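Local atomic coordinates of BlEst2 (Bacillus licheniformis, PDB entry 6WPX), a protein that probably hydrolyses ester bonds as a lipase or esterase, and is seen here in its propeptide form, whose C-terminal domain has autoinhibitory effects. Residues A[152-156]-A[219-224]; A[385-389]-A[462-466]. One frame throughout, in Å; residues are numbered along the deposited sequence.

Contact 1 (A[152-156]-A[219-224]); sequences QLADL and FGGVYL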
# COMPACT_ATOMS: atom_id res chain seq x y z
N GLN A 152 1.65 -2.29 2.40
CA GLN A 152 1.48 -3.74 2.66
C GLN A 152 0.83 -4.42 1.44
O GLN A 152 1.00 -5.61 1.23
CB GLN A 152 0.69 -4.02 3.95
CG GLN A 152 1.38 -3.50 5.24
CD GLN A 152 0.89 -2.11 5.61
OE1 GLN A 152 0.48 -1.30 4.76
NE2 GLN A 152 0.96 -1.78 6.91
N LEU A 153 0.12 -3.63 0.62
CA LEU A 153 -0.48 -4.12 -0.62
C LEU A 153 0.62 -4.35 -1.66
O LEU A 153 0.54 -5.31 -2.43
CB LEU A 153 -1.54 -3.15 -1.12
CG LEU A 153 -2.84 -3.16 -0.29
CD1 LEU A 153 -3.73 -1.97 -0.67
CD2 LEU A 153 -3.60 -4.51 -0.48
N ALA A 154 1.68 -3.49 -1.67
CA ALA A 154 2.83 -3.73 -2.54
C ALA A 154 3.55 -4.99 -2.05
O ALA A 154 3.97 -5.78 -2.88
CB ALA A 154 3.77 -2.52 -2.55
N ASP A 155 3.65 -5.20 -0.70
CA ASP A 155 4.27 -6.41 -0.15
C ASP A 155 3.52 -7.62 -0.63
O ASP A 155 4.14 -8.62 -1.01
CB ASP A 155 4.25 -6.41 1.38
CG ASP A 155 5.08 -5.32 1.99
OD1 ASP A 155 5.83 -4.66 1.25
OD2 ASP A 155 5.01 -5.14 3.22
N LEU A 156 2.18 -7.52 -0.64
CA LEU A 156 1.29 -8.57 -1.12
C LEU A 156 1.54 -8.86 -2.60
O LEU A 156 1.71 -10.03 -2.95
CB LEU A 156 -0.20 -8.24 -0.85
CG LEU A 156 -1.23 -9.20 -1.43
CD1 LEU A 156 -1.14 -10.60 -0.77
CD2 LEU A 156 -2.66 -8.63 -1.28
N PHE A 219 -11.75 -4.05 -0.94
CA PHE A 219 -10.70 -5.08 -0.74
C PHE A 219 -9.47 -4.46 -0.07
O PHE A 219 -9.08 -4.95 0.95
CB PHE A 219 -10.27 -5.81 -2.01
CG PHE A 219 -8.93 -6.48 -1.84
CD1 PHE A 219 -8.78 -7.58 -1.01
CD2 PHE A 219 -7.80 -5.97 -2.46
CE1 PHE A 219 -7.54 -8.16 -0.83
CE2 PHE A 219 -6.57 -6.57 -2.28
CZ PHE A 219 -6.44 -7.66 -1.46
N GLY A 220 -8.88 -3.42 -0.66
CA GLY A 220 -7.71 -2.75 -0.08
C GLY A 220 -7.96 -2.34 1.36
O GLY A 220 -7.10 -2.53 2.17
N GLY A 221 -9.13 -1.78 1.63
CA GLY A 221 -9.50 -1.34 2.98
C GLY A 221 -9.56 -2.46 4.00
O GLY A 221 -8.96 -2.36 5.07
N VAL A 222 -10.26 -3.55 3.69
CA VAL A 222 -10.39 -4.68 4.62
C VAL A 222 -9.07 -5.45 4.72
O VAL A 222 -8.77 -5.96 5.78
CB VAL A 222 -11.62 -5.60 4.35
CG1 VAL A 222 -12.93 -4.81 4.40
CG2 VAL A 222 -11.49 -6.33 3.04
N TYR A 223 -8.27 -5.47 3.65
CA TYR A 223 -6.93 -6.07 3.73
C TYR A 223 -6.09 -5.24 4.71
O TYR A 223 -5.50 -5.77 5.64
CB TYR A 223 -6.25 -6.12 2.35
CG TYR A 223 -4.98 -6.95 2.40
CD1 TYR A 223 -5.03 -8.34 2.31
CD2 TYR A 223 -3.75 -6.34 2.61
CE1 TYR A 223 -3.87 -9.10 2.44
CE2 TYR A 223 -2.58 -7.10 2.69
CZ TYR A 223 -2.65 -8.47 2.63
OH TYR A 223 -1.49 -9.19 2.71
N LEU A 224 -6.04 -3.93 4.50
CA LEU A 224 -5.23 -3.06 5.35
C LEU A 224 -5.80 -2.92 6.77
O LEU A 224 -5.03 -2.62 7.68
CB LEU A 224 -4.98 -1.71 4.69
CG LEU A 224 -4.16 -1.72 3.42
CD1 LEU A 224 -4.05 -0.34 2.86
CD2 LEU A 224 -2.75 -2.31 3.63
O HOH W 1 0.75 -7.96 2.78
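Leu153 pushes its side chain between Gly220, Tyr223, Leu224 and Phe219, a knob seated in a hole on the neighbouring helix. Its two methyls divide the work. CD2 lies 3.6 Å from Tyr223 CD2 and also reaches the Phe219 ring, while CD1 turns to Leu224 CD1 at 3.9 Å and rests over the bare backbone of Gly220, where Leu153 CD1 to Gly220 CA is 4.1 Å. Leu156 adds a second apolar wedge through CD2, which meets the edge of the Phe219 ring near its plane. Gln152 runs its bent chain past Leu224, and Leu224 CD2 packs on both its CB and its OE1.

The same Leu156 methyl makes a CH-pi contact with Tyr223: CD2 stands 4.1 Å from the ring centroid, 19° off the normal. With CG of Tyr223 anti to the backbone N (chi1 -170°), the hydroxyl is placed against CB and CD1 of Leu156.

The polar link is one water, in the ring plane, 2.6 Å from Tyr223 OH and donating to Gln152 O at 2.8 Å. That carbonyl also accepts from Leu156 N within its own helix. A phenylalanine in place of Tyr223 would probably leave this water without its tyrosine partner and break the bridge to Gln152 O.

Ile292 and Ile382, from strands 290-297 and 377-386, neighbours in one antiparallel sheet, also touch Tyr223. Segments 152-156 and 219-224 cross at 98°, their axes 11.0 Å apart: a nearly perpendicular helix pair with one knob-into-hole, Leu153, in the alpha/beta-hydrolase part, set against the beta-rich C-terminal region.

Contact 2 (A[385-389]-A[462-466]); sequences FDSPL and PFNRT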
# COMPACT_ATOMS: atom_id res chain seq x y z
N PHE A 385 -9.84 -12.45 8.65
CA PHE A 385 -10.59 -12.94 9.80
C PHE A 385 -10.65 -11.92 10.89
O PHE A 385 -9.63 -11.32 11.27
CB PHE A 385 -9.92 -14.20 10.39
CG PHE A 385 -9.72 -15.36 9.44
CD1 PHE A 385 -8.66 -15.36 8.53
CD2 PHE A 385 -10.55 -16.47 9.49
CE1 PHE A 385 -8.48 -16.42 7.65
CE2 PHE A 385 -10.36 -17.55 8.61
CZ PHE A 385 -9.32 -17.52 7.70
N ASP A 386 -11.86 -11.75 11.43
CA ASP A 386 -12.07 -10.92 12.61
C ASP A 386 -12.27 -12.02 13.70
O ASP A 386 -13.34 -12.60 13.82
CB ASP A 386 -13.30 -10.01 12.46
CG ASP A 386 -13.54 -9.14 13.69
OD1 ASP A 386 -12.83 -9.32 14.70
OD2 ASP A 386 -14.40 -8.24 13.62
N SER A 387 -11.19 -12.36 14.39
CA SER A 387 -11.20 -13.47 15.35
C SER A 387 -10.21 -13.24 16.49
O SER A 387 -9.13 -12.70 16.26
CB SER A 387 -10.84 -14.77 14.62
OG SER A 387 -10.61 -15.89 15.46
N PRO A 388 -10.54 -13.71 17.72
CA PRO A 388 -9.58 -13.56 18.83
C PRO A 388 -8.32 -14.41 18.64
O PRO A 388 -7.38 -14.24 19.39
CB PRO A 388 -10.38 -14.05 20.05
CG PRO A 388 -11.82 -14.04 19.61
CD PRO A 388 -11.77 -14.38 18.16
N LEU A 389 -8.30 -15.26 17.60
CA LEU A 389 -7.16 -16.17 17.32
C LEU A 389 -5.89 -15.39 16.96
O LEU A 389 -4.83 -15.93 17.10
CB LEU A 389 -7.51 -17.16 16.20
CG LEU A 389 -6.33 -17.96 15.67
CD1 LEU A 389 -5.92 -19.03 16.65
CD2 LEU A 389 -6.61 -18.53 14.30
N PRO A 462 -9.55 -26.69 13.54
CA PRO A 462 -8.39 -26.32 12.70
C PRO A 462 -8.40 -24.82 12.32
O PRO A 462 -9.46 -24.18 12.28
CB PRO A 462 -8.57 -27.18 11.44
CG PRO A 462 -9.50 -28.28 11.84
CD PRO A 462 -10.42 -27.66 12.84
N PHE A 463 -7.22 -24.28 12.11
CA PHE A 463 -7.06 -22.88 11.66
C PHE A 463 -5.99 -22.85 10.58
O PHE A 463 -5.21 -23.79 10.48
CB PHE A 463 -6.67 -21.94 12.80
CG PHE A 463 -5.23 -22.03 13.24
CD1 PHE A 463 -4.25 -21.31 12.59
CD2 PHE A 463 -4.86 -22.82 14.30
CE1 PHE A 463 -2.93 -21.39 13.00
CE2 PHE A 463 -3.54 -22.91 14.69
CZ PHE A 463 -2.58 -22.21 14.04
N ASN A 464 -5.96 -21.76 9.84
CA ASN A 464 -4.98 -21.49 8.77
C ASN A 464 -4.77 -19.96 8.65
O ASN A 464 -5.75 -19.26 8.66
CB ASN A 464 -5.27 -22.23 7.46
CG ASN A 464 -6.68 -22.07 6.92
OD1 ASN A 464 -7.19 -22.93 6.23
ND2 ASN A 464 -7.30 -20.95 7.21
N ARG A 465 -3.52 -19.52 8.59
CA ARG A 465 -3.17 -18.11 8.33
C ARG A 465 -1.92 -18.08 7.46
O ARG A 465 -1.17 -19.03 7.49
CB ARG A 465 -2.96 -17.25 9.58
CG ARG A 465 -4.18 -17.11 10.47
CD ARG A 465 -5.33 -16.33 9.90
NE ARG A 465 -6.26 -15.87 10.91
CZ ARG A 465 -7.24 -16.59 11.42
NH1 ARG A 465 -7.44 -17.83 11.01
NH2 ARG A 465 -8.03 -16.07 12.33
N THR A 466 -1.74 -16.99 6.76
CA THR A 466 -0.61 -16.75 5.88
C THR A 466 0.00 -15.42 6.27
O THR A 466 -0.67 -14.39 6.20
CB THR A 466 -1.04 -16.73 4.41
OG1 THR A 466 -1.93 -17.81 4.15
CG2 THR A 466 0.14 -16.80 3.48
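Arg465 starts with CG anti to the carbonyl carbon (chi1 -62°) and bends again at chi2 (-67°), which lays its guanidinium flat over the Phe385 ring. The planes differ by only 7° and the centres are 3.6 Å apart, a parallel stack that is also a cation-pi contact. Leu389 covers the other face of the guanidinium with CD2, 3.5 Å from Arg465 NH2, while Ser387 CB sits at the group's edge.

The charged group is thus sandwiched between Phe385, at the end of strand 377-386, and Leu389, at the turn that leads into a helix. It reaches there from strand 462-473 of a different antiparallel sheet, and so joins two sheets of the C-terminal beta region. Ser387 precedes that turn and caps it, its OG accepting from Leu389 N at 3.2 Å.

In the guanidinium plane, Arg465 NH1 donates almost straight to Asn464 O, 3.2 Å away, approaching from above the carbonyl plane. Arg465 NH2 forms a salt bridge with Glu308, whose carboxylate also bonds Ser387 OG, so one acid ties the arginine to the capping serine. Leu389 CD2 continues onto Phe463 CB at 3.7 Å, and Leu404 touches both residues.

How the contacts relate
Contact 1 closes before contact 2 opens, so the two follow one another along the chain. Their centres lie about 17 Å apart and their nearest atoms about 6 Å, without touching. Contact 1 is near the middle of the molecule, its centre about 6 Å from the centre of the chain, that of contact 2 about 22 Å. Strand 377-386 connects them: its Leu380 and Ile382 meet the helices of contact 1, and its end supplies Phe385 to contact 2. Strand 290-297 likewise touches both. Contact 1 packs two helices of the hydrolase part, which these strands of the C-terminal region cover, whereas contact 2 joins two sheets within that region.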